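Local coordinates for uncharacterized protein (Staphylococcus aureus subsp. aureus Mu50, PDB 4QXZ), which is of unknown function but folds as a beta-barrel core domain, resembling type VI secretion system proteins, joined to a two-helix pair, at residues 102-107 and 113-118; 132-137 and 158-163. All coordinates share one frame; numbering follows the deposited sequence.

Contact 1. Residues 102-107 and 113-118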
loop_
_atom_site.group_PDB
_atom_site.type_symbol
_atom_site.label_atom_id
_atom_site.label_comp_id
_atom_site.label_asym_id
_atom_site.label_seq_id
_atom_site.Cartn_x
_atom_site.Cartn_y
_atom_site.Cartn_z
ATOM N N VAL A 102 6.631 16.546 -10.258
ATOM C CA VAL A 102 5.332 16.095 -10.758
ATOM C C VAL A 102 5.477 15.500 -12.163
ATOM O O VAL A 102 5.995 16.153 -13.076
ATOM C CB VAL A 102 4.299 17.230 -10.788
ATOM C CG1 VAL A 102 2.935 16.686 -11.209
ATOM C CG2 VAL A 102 4.221 17.909 -9.423
ATOM N N LYS A 103 5.015 14.261 -12.319
ATOM C CA LYS A 103 5.145 13.507 -13.563
ATOM C C LYS A 103 3.873 13.578 -14.414
ATOM O O LYS A 103 3.953 13.696 -15.630
ATOM C CB LYS A 103 5.432 12.064 -13.226
ATOM C CG LYS A 103 5.856 11.214 -14.392
ATOM C CD LYS A 103 5.936 9.761 -13.952
ATOM C CE LYS A 103 7.202 9.095 -14.468
ATOM N NZ LYS A 103 7.211 8.998 -15.953
ATOM N N SER A 104 2.707 13.483 -13.771
ATOM C CA SER A 104 1.426 13.572 -14.474
ATOM C C SER A 104 0.303 14.031 -13.547
ATOM O O SER A 104 0.350 13.806 -12.338
ATOM C CB SER A 104 1.069 12.232 -15.141
ATOM O OG SER A 104 0.637 11.255 -14.213
ATOM N N ILE A 105 -0.691 14.701 -14.127
ATOM C CA ILE A 105 -1.865 15.182 -13.392
ATOM C C ILE A 105 -3.117 14.779 -14.155
ATOM O O ILE A 105 -3.176 14.886 -15.380
ATOM C CB ILE A 105 -1.873 16.715 -13.247
ATOM C CG1 ILE A 105 -0.547 17.206 -12.667
ATOM C CG2 ILE A 105 -3.022 17.176 -12.364
ATOM C CD1 ILE A 105 -0.404 18.719 -12.651
ATOM N N LYS A 106 -4.113 14.318 -13.417
ATOM C CA LYS A 106 -5.428 14.071 -13.954
ATOM C C LYS A 106 -6.455 14.869 -13.158
ATOM O O LYS A 106 -6.614 14.637 -11.963
ATOM C CB LYS A 106 -5.746 12.602 -13.821
ATOM C CG LYS A 106 -5.093 11.730 -14.864
ATOM C CD LYS A 106 -5.961 10.501 -15.076
ATOM C CE LYS A 106 -5.673 9.821 -16.401
ATOM N NZ LYS A 106 -4.443 8.998 -16.316
ATOM N N ASN A 107 -7.164 15.779 -13.799
ATOM C CA ASN A 107 -8.189 16.541 -13.119
ATOM C C ASN A 107 -9.560 15.920 -13.241
ATOM O O ASN A 107 -9.949 15.494 -14.289
ATOM C CB ASN A 107 -8.237 17.950 -13.644
ATOM C CG ASN A 107 -9.096 18.843 -12.806
ATOM O OD1 ASN A 107 -9.773 18.385 -11.924
ATOM N ND2 ASN A 107 -9.089 20.119 -13.102
ATOM N N SER A 113 -5.785 13.631 -9.462
ATOM C CA SER A 113 -4.837 12.554 -9.216
ATOM C C SER A 113 -3.438 12.947 -9.726
ATOM O O SER A 113 -3.258 13.307 -10.894
ATOM C CB SER A 113 -5.309 11.281 -9.908
ATOM O OG SER A 113 -4.202 10.468 -10.212
ATOM N N ILE A 114 -2.449 12.863 -8.843
ATOM C CA ILE A 114 -1.107 13.312 -9.170
ATOM C C ILE A 114 -0.104 12.219 -8.900
ATOM O O ILE A 114 -0.046 11.691 -7.787
ATOM C CB ILE A 114 -0.698 14.540 -8.337
ATOM C CG1 ILE A 114 -1.807 15.590 -8.350
ATOM C CG2 ILE A 114 0.594 15.130 -8.875
ATOM C CD1 ILE A 114 -1.618 16.664 -7.314
ATOM N N VAL A 115 0.693 11.910 -9.923
ATOM C CA VAL A 115 1.815 10.983 -9.825
ATOM C C VAL A 115 3.103 11.796 -9.693
ATOM O O VAL A 115 3.323 12.732 -10.464
ATOM C CB VAL A 115 1.870 10.091 -11.085
ATOM C CG1 VAL A 115 3.136 9.232 -11.112
ATOM C CG2 VAL A 115 0.625 9.207 -11.164
ATOM N N PHE A 116 3.945 11.456 -8.718
ATOM C CA PHE A 116 5.266 12.101 -8.558
ATOM C C PHE A 116 6.372 11.114 -8.790
ATOM O O PHE A 116 6.238 9.963 -8.415
ATOM C CB PHE A 116 5.482 12.627 -7.136
ATOM C CG PHE A 116 4.414 13.559 -6.658
ATOM C CD1 PHE A 116 3.190 13.074 -6.260
ATOM C CD2 PHE A 116 4.648 14.913 -6.594
ATOM C CE1 PHE A 116 2.211 13.931 -5.821
ATOM C CE2 PHE A 116 3.683 15.781 -6.162
ATOM C CZ PHE A 116 2.457 15.290 -5.772
ATOM N N GLU A 117 7.484 11.588 -9.350
ATOM C CA GLU A 117 8.722 10.805 -9.426
ATOM C C GLU A 117 9.598 11.136 -8.215
ATOM O O GLU A 117 10.047 12.261 -8.068
ATOM C CB GLU A 117 9.475 11.130 -10.719
ATOM C CG GLU A 117 10.675 10.223 -10.991
ATOM C CD GLU A 117 11.640 10.802 -12.033
ATOM O OE1 GLU A 117 11.168 11.148 -13.147
ATOM O OE2 GLU A 117 12.867 10.905 -11.740
ATOM N N CYS A 118 9.862 10.150 -7.369
ATOM C CA CYS A 118 10.473 10.387 -6.087
ATOM C C CYS A 118 11.796 9.668 -5.954
ATOM O O CYS A 118 11.969 8.583 -6.503
ATOM C CB CYS A 118 9.524 9.916 -4.979
ATOM S SG CYS A 118 7.955 10.809 -4.959
#

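Contact 2. Residues 132-137 and 158-163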
loop_
_atom_site.group_PDB
_atom_site.type_symbol
_atom_site.label_atom_id
_atom_site.label_comp_id
_atom_site.label_asym_id
_atom_site.label_seq_id
_atom_site.Cartn_x
_atom_site.Cartn_y
_atom_site.Cartn_z
ATOM N N LEU A 132 21.853 25.644 12.048
ATOM C CA LEU A 132 22.233 26.840 12.789
ATOM C C LEU A 132 23.247 27.690 12.012
ATOM O O LEU A 132 23.156 28.908 11.984
ATOM C CB LEU A 132 22.813 26.474 14.158
ATOM C CG LEU A 132 23.173 27.661 15.067
ATOM C CD1 LEU A 132 21.972 28.569 15.271
ATOM C CD2 LEU A 132 23.754 27.207 16.418
ATOM N N GLU A 133 24.222 27.044 11.400
ATOM C CA GLU A 133 25.231 27.768 10.644
ATOM C C GLU A 133 24.610 28.563 9.502
ATOM O O GLU A 133 24.961 29.720 9.287
ATOM C CB GLU A 133 26.294 26.814 10.097
ATOM C CG GLU A 133 27.439 27.530 9.420
ATOM C CD GLU A 133 28.370 26.577 8.732
ATOM O OE1 GLU A 133 29.404 26.237 9.332
ATOM O OE2 GLU A 133 28.067 26.163 7.594
ATOM N N GLN A 134 23.672 27.949 8.783
ATOM C CA GLN A 134 22.932 28.657 7.752
ATOM C C GLN A 134 22.152 29.884 8.269
ATOM O O GLN A 134 22.241 30.960 7.680
ATOM C CB GLN A 134 21.966 27.714 7.066
ATOM C CG GLN A 134 21.263 28.366 5.895
ATOM C CD GLN A 134 20.322 27.421 5.218
ATOM O OE1 GLN A 134 20.734 26.408 4.695
ATOM N NE2 GLN A 134 19.049 27.739 5.247
ATOM N N LEU A 135 21.384 29.711 9.344
ATOM C CA LEU A 135 20.517 30.783 9.872
ATOM C C LEU A 135 21.328 31.981 10.363
ATOM O O LEU A 135 20.932 33.132 10.172
ATOM C CB LEU A 135 19.608 30.251 10.994
ATOM C CG LEU A 135 18.555 29.230 10.522
ATOM C CD1 LEU A 135 17.750 28.707 11.698
ATOM C CD2 LEU A 135 17.612 29.825 9.460
ATOM N N ILE A 136 22.473 31.702 10.974
ATOM C CA ILE A 136 23.348 32.765 11.463
ATOM C C ILE A 136 24.005 33.509 10.295
ATOM O O ILE A 136 24.047 34.735 10.291
ATOM C CB ILE A 136 24.382 32.221 12.483
ATOM C CG1 ILE A 136 23.671 31.961 13.828
ATOM C CG2 ILE A 136 25.525 33.204 12.676
ATOM C CD1 ILE A 136 24.496 31.238 14.872
ATOM N N ASP A 137 24.465 32.766 9.288
ATOM C CA ASP A 137 25.010 33.361 8.062
ATOM C C ASP A 137 23.983 34.192 7.309
ATOM O O ASP A 137 24.355 34.974 6.458
ATOM C CB ASP A 137 25.520 32.282 7.100
ATOM C CG ASP A 137 26.768 31.572 7.599
ATOM O OD1 ASP A 137 27.110 31.691 8.805
ATOM O OD2 ASP A 137 27.392 30.865 6.772
ATOM N N LYS A 158 15.611 21.040 2.990
ATOM C CA LYS A 158 16.930 20.937 2.350
ATOM C C LYS A 158 17.679 22.215 2.617
ATOM O O LYS A 158 17.113 23.315 2.550
ATOM C CB LYS A 158 16.863 20.699 0.827
ATOM C CG LYS A 158 16.582 19.252 0.441
ATOM C CD LYS A 158 17.483 18.758 -0.689
ATOM C CE LYS A 158 17.471 17.230 -0.818
ATOM N NZ LYS A 158 18.150 16.544 0.322
ATOM N N LEU A 159 18.956 22.053 2.928
ATOM C CA LEU A 159 19.796 23.169 3.298
ATOM C C LEU A 159 20.360 23.855 2.058
ATOM O O LEU A 159 20.492 23.233 0.992
ATOM C CB LEU A 159 20.889 22.703 4.262
ATOM C CG LEU A 159 20.397 22.200 5.627
ATOM C CD1 LEU A 159 21.480 21.611 6.509
ATOM C CD2 LEU A 159 19.648 23.275 6.390
ATOM N N LYS A 160 20.639 25.150 2.212
ATOM C CA LYS A 160 21.141 26.007 1.121
ATOM C C LYS A 160 22.385 25.412 0.447
ATOM O O LYS A 160 22.563 25.555 -0.754
ATOM C CB LYS A 160 21.439 27.419 1.640
ATOM C CG LYS A 160 21.202 28.524 0.626
ATOM C CD LYS A 160 21.153 29.899 1.289
ATOM C CE LYS A 160 19.755 30.217 1.806
ATOM N NZ LYS A 160 19.721 31.544 2.486
ATOM N N ASP A 161 23.214 24.702 1.205
ATOM C CA ASP A 161 24.411 24.094 0.622
ATOM C C ASP A 161 24.125 22.913 -0.315
ATOM O O ASP A 161 25.058 22.302 -0.845
ATOM C CB ASP A 161 25.426 23.691 1.707
ATOM C CG ASP A 161 24.897 22.650 2.673
ATOM O OD1 ASP A 161 23.736 22.209 2.553
ATOM O OD2 ASP A 161 25.658 22.279 3.591
ATOM N N GLU A 162 22.852 22.585 -0.522
ATOM C CA GLU A 162 22.486 21.525 -1.454
ATOM C C GLU A 162 21.785 22.052 -2.708
ATOM O O GLU A 162 21.521 21.268 -3.605
ATOM C CB GLU A 162 21.604 20.469 -0.760
ATOM C CG GLU A 162 22.390 19.447 0.065
ATOM C CD GLU A 162 21.591 18.810 1.213
ATOM O OE1 GLU A 162 22.040 17.758 1.719
ATOM O OE2 GLU A 162 20.535 19.349 1.639
ATOM N N LYS A 163 21.491 23.354 -2.786
ATOM C CA LYS A 163 20.815 23.932 -3.968
ATOM C C LYS A 163 21.828 24.352 -5.055
ATOM O O LYS A 163 23.024 24.084 -4.921
ATOM C CB LYS A 163 19.959 25.135 -3.548
ATOM C CG LYS A 163 19.062 24.923 -2.320
ATOM C CD LYS A 163 17.900 23.989 -2.600
ATOM C CE LYS A 163 16.877 23.972 -1.472
ATOM N NZ LYS A 163 16.137 25.258 -1.324
#

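Contact 1. Residues 102-107 and 113-118
Lys-103 and Ser-104 both turn their backbone N-H toward one carbonyl, that of Val-115, which defines a classic beta bulge between two antiparallel strands. The bond from Lys-103 N to Val-115 O measures 2.9 Å; the second, from Ser-104 N to Val-115 O, is weak at 3.4 Å. The extra residue is absorbed at Lys-103, whose psi of -41° departs from the extended values of its neighbours, and the pairing shifts by one between Val-102/Phe-116 and Ser-104/Val-115. Beyond the bulge the register is regular: Ile-105 with Ile-114 is a non-hydrogen-bonded pair, and Lys-106 with Ser-113 a hydrogen-bonded one, joined by two backbone bonds. The segments run at 164° to each other as the two arms of a beta hairpin, strands 96-107 and 111-121, in the curled antiparallel sheet of the barrel. Val-102, Ile-105, Ile-114 and Phe-116 share one face, where helix 69-77 brings Phe-72 against Ile-114 and Phe-116. Val-102 straddles two partners there: CG1, anti to the backbone N (chi1 -175°), comes 3.7 Å from Ile-114 CG2, while its other methyl, CG2, approaches Phe-116 CE2 obliquely at 3.9 Å. On the other face, Ser-104 OG lies 3.6 Å from Val-115 CB, a contact with the branch point of the valine. Lys-103 runs alongside Val-115, and Lys-103 CD lies 4.0 Å from Val-115 CG1 before chi3 and chi4 bend the chain and carry the ammonium end away.

Contact 2. Residues 132-137 and 158-163
Gln-134 reaches from its helix to the backbone of Lys-160, and its side chain carries the helix's share of the contact. Its CB points toward segment 158-163; with CG anti to the backbone N (chi1 -175°) and the chain extended beyond CG, CB and CG serve as the spacer. CD is the first atom to meet the other segment, 3.7 Å from Lys-160 CB. OE1, at the tip, accepts a hydrogen bond from Lys-160 N at 2.8 Å. The N-H...O angle of 164° makes the bond nearly straight, although the donor stands 33° from the carbonyl plane of the amide. OE1 also lies 3.3 Å from Lys-160 CB, with Leu-159 CD2 a further neighbour at 3.7 Å. The side chain of Lys-160 crosses that of Gln-134 at about a right angle, and its NZ forms a salt bridge with Asp-138, just past the segment 132-137. On the receiving side, Glu-162 N bonds to Leu-159 O at 2.9 Å, closing the short 3-10 turn 160-162. Leu-159 also touches Tyr-127 and Ser-130 of helix 127-137. The result is a side-chain-to-backbone tether, fastening the C-terminal tail that follows helix 142-155 back onto helix 127-137 of the two-helix pair.

How the contacts relate
Contact 1 and contact 2 lie on opposite sides of the chain's centre, their centres 29 Å apart and their nearest atoms about 11 Å apart, without touching. They come in series: the hairpin of 102-107 and 113-118 closes before 132-137 begins. Helix 127-137, which carries the first segment of contact 2, is the next element after strand 111-121, which carries the second arm of contact 1, across a short connection. Contact 1 thus belongs to the beta-barrel core and contact 2 to the helical pair and the tail beyond it. Asp-161 and Lys-158 of that tail meet Arg-124 and Tyr-121 respectively, linking it back to the strand end and connection leading from barrel to helices.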